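Local coordinates for protein aromatic-amino-acid:2-oxoglutarate transaminase (Candida albicans, PDB 6HND) that probably transfers amino groups between aromatic amino acids, perhaps also 2-aminoadipate, and 2-oxo acids such as 2-oxoglutarate, with pyridoxal 5'-phosphate as cofactor, at residues G202-I210 with L227-L238; Y283-Y291 with I399-S407. One frame throughout, in Å; residues are numbered along the deposited sequence.

Contact 1 of 2, residues G202-I210 with L227-L238; sequences GAKAVPVKI and LLENWEKHYPNL
V206 puts its two methyls among W231, Y235, L227 and L238. CG2 lies over the centre of the Y235 ring in a CH-pi contact, 4.2 Å from the centroid and 11° off its normal, while CG1, anti to the backbone N (chi1 159°), comes within 3.5 Å of Y235 CE2 and also reaches L227 CD2. W231 CH2 approaches the same methyl at 3.9 Å. A beta-branched valine suits this place because one short side chain serves several partners. L238 CD1 touches both V206 CG2 and K204 CD, so the lysine contributes its aliphatic part. No hydrogen bond joins the segments directly; water 1 bridges them, donating to P207 O at 2.8 Å and lying in the Y235 ring plane at its hydroxyl. In the next shell, W231 NE1 donates to L238 O at 3.2 Å, tying helix 231-234 to the turn Y235-L238, and Y235 CB rests over one indole face, near its rim. The backbone of V206 bonds to strand 183-187. Helices 221-229 and 231-234, with the turn that follows, thus pack on an edge strand of the seven-stranded mixed sheet, whose 3-2-4-5-6-7-1 order is that of the large domain in fold type I PLP enzymes.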
loop_
_atom_site.group_PDB
_atom_site.type_symbol
_atom_site.label_atom_id
_atom_site.label_comp_id
_atom_site.label_asym_id
_atom_site.label_seq_id
_atom_site.Cartn_x
_atom_site.Cartn_y
_atom_site.Cartn_z
ATOM N N GLY B 202 -12.521 10.250 -11.747
ATOM C CA GLY B 202 -13.533 11.173 -12.290
ATOM C C GLY B 202 -14.427 10.561 -13.386
ATOM O O GLY B 202 -15.121 11.325 -14.095
ATOM N N ALA B 203 -14.464 9.236 -13.522
ATOM C CA ALA B 203 -15.178 8.541 -14.619
ATOM C C ALA B 203 -16.610 8.206 -14.189
ATOM O O ALA B 203 -16.849 8.007 -12.969
ATOM C CB ALA B 203 -14.407 7.310 -15.019
ATOM N N LYS B 204 -17.533 8.170 -15.148
ATOM C CA LYS B 204 -18.919 7.668 -14.930
ATOM C C LYS B 204 -18.960 6.165 -15.277
ATOM O O LYS B 204 -18.432 5.757 -16.337
ATOM C CB LYS B 204 -19.958 8.477 -15.725
ATOM C CG LYS B 204 -21.350 8.492 -15.084
ATOM C CD LYS B 204 -22.544 8.291 -16.031
ATOM C CE LYS B 204 -23.612 7.320 -15.537
ATOM N NZ LYS B 204 -24.724 7.987 -14.817
ATOM N N ALA B 205 -19.559 5.367 -14.398
ATOM C CA ALA B 205 -19.845 3.931 -14.608
ATOM C C ALA B 205 -21.172 3.789 -15.357
ATOM O O ALA B 205 -22.207 4.291 -14.876
ATOM C CB ALA B 205 -19.897 3.229 -13.282
ATOM N N VAL B 206 -21.136 3.137 -16.513
ATOM C CA VAL B 206 -22.349 2.772 -17.300
ATOM C C VAL B 206 -22.504 1.258 -17.206
ATOM O O VAL B 206 -21.569 0.510 -17.505
ATOM C CB VAL B 206 -22.228 3.294 -18.739
ATOM C CG1 VAL B 206 -23.127 2.550 -19.706
ATOM C CG2 VAL B 206 -22.493 4.798 -18.753
ATOM N N PRO B 207 -23.665 0.792 -16.707
ATOM C CA PRO B 207 -23.907 -0.627 -16.491
ATOM C C PRO B 207 -24.118 -1.399 -17.801
ATOM O O PRO B 207 -24.775 -0.902 -18.677
ATOM C CB PRO B 207 -25.185 -0.609 -15.636
ATOM C CG PRO B 207 -25.928 0.612 -16.133
ATOM C CD PRO B 207 -24.831 1.627 -16.386
ATOM N N VAL B 208 -23.540 -2.588 -17.896
ATOM C CA VAL B 208 -23.652 -3.520 -19.054
ATOM C C VAL B 208 -24.470 -4.721 -18.569
ATOM O O VAL B 208 -24.001 -5.419 -17.634
ATOM C CB VAL B 208 -22.253 -3.941 -19.560
ATOM C CG1 VAL B 208 -22.313 -5.160 -20.462
ATOM C CG2 VAL B 208 -21.517 -2.807 -20.276
ATOM N N LYS B 209 -25.634 -4.959 -19.168
ATOM C CA LYS B 209 -26.597 -5.997 -18.711
ATOM C C LYS B 209 -25.932 -7.378 -18.727
ATOM O O LYS B 209 -25.125 -7.672 -19.610
ATOM C CB LYS B 209 -27.864 -6.047 -19.569
ATOM C CG LYS B 209 -28.677 -4.762 -19.606
ATOM C CD LYS B 209 -30.087 -4.932 -20.152
ATOM C CE LYS B 209 -30.757 -3.605 -20.475
ATOM N NZ LYS B 209 -32.180 -3.813 -20.829
ATOM N N ILE B 210 -26.264 -8.184 -17.731
ATOM C CA ILE B 210 -25.832 -9.596 -17.632
ATOM C C ILE B 210 -27.010 -10.458 -18.042
ATOM O O ILE B 210 -28.133 -10.187 -17.607
ATOM C CB ILE B 210 -25.352 -9.904 -16.212
ATOM C CG1 ILE B 210 -23.933 -9.367 -16.010
ATOM C CG2 ILE B 210 -25.457 -11.395 -15.934
ATOM C CD1 ILE B 210 -23.518 -9.365 -14.577
ATOM N N LEU B 227 -25.908 -1.299 -27.135
ATOM C CA LEU B 227 -25.391 -0.139 -26.349
ATOM C C LEU B 227 -24.286 0.558 -27.163
ATOM O O LEU B 227 -24.308 1.768 -27.288
ATOM C CB LEU B 227 -24.887 -0.641 -24.985
ATOM C CG LEU B 227 -24.219 0.378 -24.054
ATOM C CD1 LEU B 227 -25.177 1.484 -23.663
ATOM C CD2 LEU B 227 -23.677 -0.304 -22.800
ATOM N N LEU B 228 -23.367 -0.193 -27.753
ATOM C CA LEU B 228 -22.212 0.393 -28.476
ATOM C C LEU B 228 -22.651 0.960 -29.832
ATOM O O LEU B 228 -22.171 2.028 -30.189
ATOM C CB LEU B 228 -21.131 -0.677 -28.602
ATOM C CG LEU B 228 -20.336 -0.916 -27.320
ATOM C CD1 LEU B 228 -19.225 -1.943 -27.541
ATOM C CD2 LEU B 228 -19.752 0.389 -26.816
ATOM N N GLU B 229 -23.549 0.294 -30.547
ATOM C CA GLU B 229 -24.005 0.743 -31.890
ATOM C C GLU B 229 -24.942 1.929 -31.749
ATOM O O GLU B 229 -25.018 2.684 -32.705
ATOM C CB GLU B 229 -24.745 -0.358 -32.650
ATOM C CG GLU B 229 -23.826 -1.475 -33.119
ATOM C CD GLU B 229 -24.514 -2.528 -33.962
ATOM O OE1 GLU B 229 -25.742 -2.390 -34.168
ATOM O OE2 GLU B 229 -23.816 -3.467 -34.421
ATOM N N ASN B 230 -25.648 2.060 -30.621
ATOM C CA ASN B 230 -26.694 3.099 -30.440
ATOM C C ASN B 230 -26.317 3.950 -29.219
ATOM O O ASN B 230 -27.226 4.443 -28.508
ATOM C CB ASN B 230 -28.095 2.474 -30.378
ATOM C CG ASN B 230 -28.447 1.654 -31.609
ATOM O OD1 ASN B 230 -28.514 2.169 -32.715
ATOM N ND2 ASN B 230 -28.644 0.359 -31.453
ATOM N N TRP B 231 -25.023 4.175 -29.005
ATOM C CA TRP B 231 -24.535 4.935 -27.824
ATOM C C TRP B 231 -25.307 6.249 -27.676
ATOM O O TRP B 231 -25.842 6.491 -26.563
ATOM C CB TRP B 231 -23.020 5.175 -27.857
ATOM C CG TRP B 231 -22.527 5.797 -26.584
ATOM C CD1 TRP B 231 -22.306 7.129 -26.355
ATOM C CD2 TRP B 231 -22.286 5.118 -25.328
ATOM N NE1 TRP B 231 -21.887 7.319 -25.064
ATOM C CE2 TRP B 231 -21.851 6.103 -24.410
ATOM C CE3 TRP B 231 -22.371 3.788 -24.895
ATOM C CZ2 TRP B 231 -21.507 5.790 -23.093
ATOM C CZ3 TRP B 231 -21.999 3.481 -23.604
ATOM C CH2 TRP B 231 -21.569 4.470 -22.710
ATOM N N GLU B 232 -25.386 7.048 -28.745
ATOM C CA GLU B 232 -25.989 8.417 -28.732
ATOM C C GLU B 232 -27.459 8.377 -28.279
ATOM O O GLU B 232 -27.938 9.397 -27.742
ATOM C CB GLU B 232 -25.821 9.083 -30.098
ATOM C CG GLU B 232 -24.505 9.837 -30.214
ATOM C CD GLU B 232 -23.865 9.927 -31.596
ATOM O OE1 GLU B 232 -24.596 10.096 -32.617
ATOM O OE2 GLU B 232 -22.620 9.859 -31.646
ATOM N N LYS B 233 -28.142 7.244 -28.438
ATOM C CA LYS B 233 -29.594 7.111 -28.159
ATOM C C LYS B 233 -29.794 6.760 -26.685
ATOM O O LYS B 233 -30.761 7.271 -26.097
ATOM C CB LYS B 233 -30.208 6.053 -29.078
ATOM C CG LYS B 233 -31.583 6.387 -29.644
ATOM C CD LYS B 233 -32.119 5.312 -30.587
ATOM C CE LYS B 233 -31.405 5.259 -31.928
ATOM N NZ LYS B 233 -31.710 4.012 -32.677
ATOM N N HIS B 234 -28.919 5.915 -26.121
ATOM C CA HIS B 234 -28.929 5.522 -24.683
ATOM C C HIS B 234 -28.391 6.644 -23.778
ATOM O O HIS B 234 -28.871 6.778 -22.636
ATOM C CB HIS B 234 -28.105 4.249 -24.490
ATOM C CG HIS B 234 -28.727 3.047 -25.101
ATOM N ND1 HIS B 234 -28.351 2.577 -26.347
ATOM C CD2 HIS B 234 -29.684 2.216 -24.647
ATOM C CE1 HIS B 234 -29.033 1.486 -26.625
ATOM N NE2 HIS B 234 -29.872 1.260 -25.607
ATOM N N TYR B 235 -27.366 7.356 -24.237
ATOM C CA TYR B 235 -26.507 8.240 -23.406
ATOM C C TYR B 235 -26.111 9.451 -24.250
ATOM O O TYR B 235 -24.939 9.654 -24.543
ATOM C CB TYR B 235 -25.331 7.433 -22.822
ATOM C CG TYR B 235 -25.728 6.361 -21.825
ATOM C CD1 TYR B 235 -26.301 6.701 -20.608
ATOM C CD2 TYR B 235 -25.555 5.011 -22.090
ATOM C CE1 TYR B 235 -26.700 5.738 -19.686
ATOM C CE2 TYR B 235 -25.932 4.035 -21.175
ATOM C CZ TYR B 235 -26.509 4.399 -19.969
ATOM O OH TYR B 235 -26.898 3.473 -19.049
ATOM N N PRO B 236 -27.081 10.305 -24.660
ATOM C CA PRO B 236 -26.781 11.465 -25.501
ATOM C C PRO B 236 -25.776 12.465 -24.893
ATOM O O PRO B 236 -25.150 13.181 -25.665
ATOM C CB PRO B 236 -28.144 12.151 -25.725
ATOM C CG PRO B 236 -29.043 11.588 -24.629
ATOM C CD PRO B 236 -28.523 10.187 -24.364
ATOM N N ASN B 237 -25.612 12.494 -23.565
ATOM C CA ASN B 237 -24.793 13.546 -22.901
ATOM C C ASN B 237 -23.447 12.997 -22.397
ATOM O O ASN B 237 -22.695 13.808 -21.823
ATOM C CB ASN B 237 -25.619 14.252 -21.826
ATOM C CG ASN B 237 -26.798 14.976 -22.442
ATOM O OD1 ASN B 237 -27.944 14.748 -22.057
ATOM N ND2 ASN B 237 -26.528 15.812 -23.436
ATOM N N LEU B 238 -23.136 11.718 -22.669
ATOM C CA LEU B 238 -21.899 11.024 -22.233
ATOM C C LEU B 238 -20.990 10.767 -23.432
ATOM O O LEU B 238 -21.442 10.412 -24.518
ATOM C CB LEU B 238 -22.252 9.690 -21.568
ATOM C CG LEU B 238 -22.999 9.748 -20.231
ATOM C CD1 LEU B 238 -23.167 8.341 -19.676
ATOM C CD2 LEU B 238 -22.296 10.635 -19.193
HETATM O O HOH W 1 -26.423 0.884 -19.965
#

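Contact 2 of 2, residues Y283-Y291 with I399-S407; sequences YGYLTLPKY and ILKMRLNYS. With PLP (pyridoxal-5'-phosphate), chain E.
L286 and L288 of the segment Y283-Y291 lie against the long helix 392-418. The segment follows strand 276-280 of the fold type I sheet and begins with a type I turn from Y283 to L286, whose last residue is also the centre of an inverse gamma turn. Apolar contacts run along the helix. Y285 CB meets I399 CG2 at 3.7 Å, while the Y285 hydroxyl hydrogen-bonds to E337 and T150. Branched L286 serves two partners: CD2 reaches M402 CB at 4.1 Å, and CD1 makes a CH-pi contact over one face of the Y406 ring, displaced toward the rim, 18° off the normal. F50 of the second subunit stacks with Y406, so this aromatic residue links the loop to the dimer interface. L288 CD2 lies 4.1 Å from Y406 CB and also packs on the backbone at S407.

The polar contacts centre on R403. With CG anti to the backbone N (chi1 177°), its long, extended chain carries NE to 2.8 Å from T287 O and 3.0 Å from T287 OG1, the latter at the edge of the guanidinium plane, while NH2 passes P289 CD. Water 2 accepts from R403 NH2 at 2.6 Å and hydrogen-bonds to T287 OG1. Small S407 fits beside the P289 ring; its OG hydrogen-bonds to water 3, which lies near P289 O, and that carbonyl accepts from K410 NZ.

At the start of the segment Y283 reaches the cofactor: its OH shares a hydrogen bond of 3.1 Å with PLP O3, either being a possible donor.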
loop_
_atom_site.group_PDB
_atom_site.type_symbol
_atom_site.label_atom_id
_atom_site.label_comp_id
_atom_site.label_asym_id
_atom_site.label_seq_id
_atom_site.Cartn_x
_atom_site.Cartn_y
_atom_site.Cartn_z
ATOM N N TYR B 283 -9.709 -15.606 -9.195
ATOM C CA TYR B 283 -9.890 -17.072 -8.945
ATOM C C TYR B 283 -10.243 -17.847 -10.224
ATOM O O TYR B 283 -10.808 -18.950 -10.092
ATOM C CB TYR B 283 -10.969 -17.305 -7.876
ATOM C CG TYR B 283 -12.034 -16.245 -7.910
ATOM C CD1 TYR B 283 -12.627 -15.927 -9.112
ATOM C CD2 TYR B 283 -12.372 -15.511 -6.784
ATOM C CE1 TYR B 283 -13.549 -14.909 -9.197
ATOM C CE2 TYR B 283 -13.277 -14.465 -6.858
ATOM C CZ TYR B 283 -13.855 -14.161 -8.080
ATOM O OH TYR B 283 -14.780 -13.170 -8.232
ATOM N N GLY B 284 -9.861 -17.336 -11.400
ATOM C CA GLY B 284 -10.068 -18.001 -12.698
ATOM C C GLY B 284 -9.237 -19.263 -12.799
ATOM O O GLY B 284 -9.467 -20.050 -13.731
ATOM N N TYR B 285 -8.276 -19.447 -11.900
ATOM C CA TYR B 285 -7.443 -20.674 -11.865
ATOM C C TYR B 285 -8.240 -21.785 -11.181
ATOM O O TYR B 285 -7.952 -22.964 -11.448
ATOM C CB TYR B 285 -6.083 -20.446 -11.208
ATOM C CG TYR B 285 -5.236 -19.444 -11.939
ATOM C CD1 TYR B 285 -4.681 -19.772 -13.156
ATOM C CD2 TYR B 285 -4.985 -18.182 -11.427
ATOM C CE1 TYR B 285 -3.904 -18.878 -13.861
ATOM C CE2 TYR B 285 -4.201 -17.275 -12.128
ATOM C CZ TYR B 285 -3.668 -17.622 -13.357
ATOM O OH TYR B 285 -2.914 -16.770 -14.100
ATOM N N LEU B 286 -9.232 -21.423 -10.361
ATOM C CA LEU B 286 -10.100 -22.405 -9.648
ATOM C C LEU B 286 -11.240 -22.817 -10.582
ATOM O O LEU B 286 -12.356 -22.350 -10.393
ATOM C CB LEU B 286 -10.590 -21.766 -8.349
ATOM C CG LEU B 286 -9.474 -21.252 -7.438
ATOM C CD1 LEU B 286 -10.055 -20.493 -6.254
ATOM C CD2 LEU B 286 -8.557 -22.386 -6.968
ATOM N N THR B 287 -10.929 -23.631 -11.596
ATOM C CA THR B 287 -11.890 -24.108 -12.622
ATOM C C THR B 287 -12.689 -25.241 -11.975
ATOM O O THR B 287 -12.078 -26.036 -11.251
ATOM C CB THR B 287 -11.182 -24.530 -13.921
ATOM O OG1 THR B 287 -10.264 -25.578 -13.589
ATOM C CG2 THR B 287 -10.437 -23.392 -14.583
ATOM N N LEU B 288 -14.006 -25.279 -12.188
ATOM C CA LEU B 288 -14.909 -26.239 -11.501
ATOM C C LEU B 288 -15.647 -27.047 -12.555
ATOM O O LEU B 288 -16.326 -26.455 -13.393
ATOM C CB LEU B 288 -15.891 -25.464 -10.617
ATOM C CG LEU B 288 -15.290 -24.401 -9.705
ATOM C CD1 LEU B 288 -16.387 -23.629 -9.001
ATOM C CD2 LEU B 288 -14.341 -25.021 -8.698
ATOM N N PRO B 289 -15.542 -28.396 -12.553
ATOM C CA PRO B 289 -16.339 -29.231 -13.448
ATOM C C PRO B 289 -17.833 -29.066 -13.143
ATOM O O PRO B 289 -18.176 -28.714 -11.994
ATOM C CB PRO B 289 -15.910 -30.683 -13.208
ATOM C CG PRO B 289 -14.823 -30.639 -12.148
ATOM C CD PRO B 289 -14.694 -29.198 -11.672
ATOM N N LYS B 290 -18.683 -29.275 -14.156
ATOM C CA LYS B 290 -20.151 -29.071 -14.010
ATOM C C LYS B 290 -20.694 -30.045 -12.951
ATOM O O LYS B 290 -20.102 -31.124 -12.722
ATOM C CB LYS B 290 -20.867 -29.089 -15.365
ATOM C CG LYS B 290 -21.201 -30.428 -15.992
ATOM C CD LYS B 290 -22.419 -30.320 -16.917
ATOM C CE LYS B 290 -22.294 -31.129 -18.194
ATOM N NZ LYS B 290 -22.172 -32.586 -17.930
ATOM N N TYR B 291 -21.733 -29.627 -12.246
ATOM C CA TYR B 291 -22.284 -30.367 -11.089
ATOM C C TYR B 291 -22.547 -31.835 -11.453
ATOM O O TYR B 291 -23.165 -32.122 -12.499
ATOM C CB TYR B 291 -23.584 -29.733 -10.596
ATOM C CG TYR B 291 -24.297 -30.562 -9.571
ATOM C CD1 TYR B 291 -23.958 -30.459 -8.236
ATOM C CD2 TYR B 291 -25.302 -31.448 -9.932
ATOM C CE1 TYR B 291 -24.598 -31.223 -7.273
ATOM C CE2 TYR B 291 -25.969 -32.203 -8.974
ATOM C CZ TYR B 291 -25.595 -32.106 -7.645
ATOM O OH TYR B 291 -26.203 -32.852 -6.686
ATOM N N ILE B 399 -2.348 -24.934 -6.671
ATOM C CA ILE B 399 -3.641 -24.376 -7.174
ATOM C C ILE B 399 -4.598 -25.533 -7.503
ATOM O O ILE B 399 -5.782 -25.415 -7.194
ATOM C CB ILE B 399 -3.381 -23.427 -8.374
ATOM C CG1 ILE B 399 -2.712 -22.128 -7.903
ATOM C CG2 ILE B 399 -4.656 -23.156 -9.160
ATOM C CD1 ILE B 399 -1.907 -21.385 -8.973
ATOM N N LEU B 400 -4.103 -26.634 -8.080
ATOM C CA LEU B 400 -4.948 -27.807 -8.421
ATOM C C LEU B 400 -5.458 -28.505 -7.148
ATOM O O LEU B 400 -6.650 -28.915 -7.141
ATOM C CB LEU B 400 -4.176 -28.749 -9.342
ATOM C CG LEU B 400 -3.862 -28.168 -10.717
ATOM C CD1 LEU B 400 -3.128 -29.189 -11.559
ATOM C CD2 LEU B 400 -5.125 -27.691 -11.420
ATOM N N LYS B 401 -4.676 -28.570 -6.073
ATOM C CA LYS B 401 -5.174 -29.121 -4.778
ATOM C C LYS B 401 -6.333 -28.258 -4.275
ATOM O O LYS B 401 -7.369 -28.828 -3.849
ATOM C CB LYS B 401 -4.087 -29.182 -3.707
ATOM C CG LYS B 401 -2.979 -30.197 -3.937
ATOM C CD LYS B 401 -2.062 -30.277 -2.762
ATOM C CE LYS B 401 -1.022 -31.369 -2.887
ATOM N NZ LYS B 401 -0.144 -31.138 -4.052
ATOM N N MET B 402 -6.176 -26.934 -4.345
ATOM C CA MET B 402 -7.228 -25.976 -3.909
ATOM C C MET B 402 -8.463 -26.151 -4.795
ATOM O O MET B 402 -9.570 -26.074 -4.268
ATOM C CB MET B 402 -6.767 -24.519 -3.999
ATOM C CG MET B 402 -5.499 -24.215 -3.222
ATOM S SD MET B 402 -5.761 -22.898 -2.018
ATOM C CE MET B 402 -6.624 -21.681 -3.012
ATOM N N ARG B 403 -8.257 -26.350 -6.099
ATOM C CA ARG B 403 -9.338 -26.581 -7.097
ATOM C C ARG B 403 -10.278 -27.693 -6.616
ATOM O O ARG B 403 -11.539 -27.478 -6.654
ATOM C CB ARG B 403 -8.716 -26.918 -8.456
ATOM C CG ARG B 403 -9.735 -27.252 -9.522
ATOM C CD ARG B 403 -9.095 -27.439 -10.882
ATOM N NE ARG B 403 -10.088 -27.991 -11.779
ATOM C CZ ARG B 403 -10.466 -29.279 -11.808
ATOM N NH1 ARG B 403 -9.934 -30.183 -10.992
ATOM N NH2 ARG B 403 -11.391 -29.646 -12.672
ATOM N N LEU B 404 -9.691 -28.818 -6.178
ATOM C CA LEU B 404 -10.410 -30.051 -5.759
ATOM C C LEU B 404 -11.306 -29.731 -4.579
ATOM O O LEU B 404 -12.444 -30.231 -4.590
ATOM C CB LEU B 404 -9.434 -31.154 -5.350
ATOM C CG LEU B 404 -8.845 -31.967 -6.493
ATOM C CD1 LEU B 404 -8.017 -33.115 -5.929
ATOM C CD2 LEU B 404 -9.943 -32.475 -7.416
ATOM N N ASN B 405 -10.782 -29.006 -3.589
ATOM C CA ASN B 405 -11.568 -28.580 -2.394
ATOM C C ASN B 405 -12.785 -27.762 -2.852
ATOM O O ASN B 405 -13.928 -28.080 -2.447
ATOM C CB ASN B 405 -10.767 -27.690 -1.442
ATOM C CG ASN B 405 -10.305 -28.395 -0.189
ATOM O OD1 ASN B 405 -10.962 -28.307 0.852
ATOM N ND2 ASN B 405 -9.155 -29.050 -0.273
ATOM N N TYR B 406 -12.521 -26.709 -3.631
ATOM C CA TYR B 406 -13.524 -25.749 -4.143
ATOM C C TYR B 406 -14.561 -26.513 -4.965
ATOM O O TYR B 406 -15.766 -26.235 -4.795
ATOM C CB TYR B 406 -12.837 -24.614 -4.912
ATOM C CG TYR B 406 -12.389 -23.478 -4.027
ATOM C CD1 TYR B 406 -13.293 -22.545 -3.562
ATOM C CD2 TYR B 406 -11.073 -23.341 -3.617
ATOM C CE1 TYR B 406 -12.904 -21.508 -2.728
ATOM C CE2 TYR B 406 -10.664 -22.304 -2.793
ATOM C CZ TYR B 406 -11.581 -21.376 -2.357
ATOM O OH TYR B 406 -11.218 -20.349 -1.550
ATOM N N SER B 407 -14.101 -27.439 -5.811
ATOM C CA SER B 407 -14.974 -28.282 -6.655
ATOM C C SER B 407 -15.914 -29.071 -5.748
ATOM O O SER B 407 -17.127 -29.068 -6.027
ATOM C CB SER B 407 -14.202 -29.193 -7.559
ATOM O OG SER B 407 -15.082 -30.092 -8.239
HETATM N N1 PLP E . -12.130 -8.376 -7.594
HETATM C C2 PLP E . -12.933 -9.415 -7.405
HETATM C C2A PLP E . -13.824 -9.799 -8.536
HETATM C C3 PLP E . -12.906 -10.144 -6.183
HETATM O O3 PLP E . -13.742 -11.214 -6.023
HETATM C C4 PLP E . -12.023 -9.739 -5.148
HETATM C C4A PLP E . -11.924 -10.556 -3.915
HETATM C C5 PLP E . -11.176 -8.638 -5.397
HETATM C C6 PLP E . -11.288 -7.999 -6.609
HETATM C C5A PLP E . -10.263 -8.046 -4.355
HETATM O O4P PLP E . -9.050 -8.799 -4.089
HETATM P P PLP E . -7.940 -8.199 -3.072
HETATM O O1P PLP E . -7.922 -6.689 -3.271
HETATM O O2P PLP E . -6.692 -8.957 -3.520
HETATM O O3P PLP E . -8.380 -8.568 -1.692
HETATM O O HOH W 2 -12.034 -27.771 -14.335
HETATM O O HOH W 3 -17.250 -29.110 -9.183
#

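How the contacts relate
Each contact has one segment belonging to or leaving the large-domain sheet: edge strand 204-208 in contact 1, the loop after the more interior strand 276-280 in contact 2. Their centres are 35 Å apart, and they do not touch. Both are mostly buried, with one exposed residue each among those that touch, but contact 1 is nearer the surface, its centre about 24 Å from the chain centre against about 15 Å. Contact 2 buries more area (498 against 288 Å²), reaches the cofactor pocket and has the second subunit beside it; contact 1 lies away from the annotated sites. Contact 1 relies on apolar and aromatic packing plus one bridging water; contact 2 adds a buried arginine and two waters to its leucine packing.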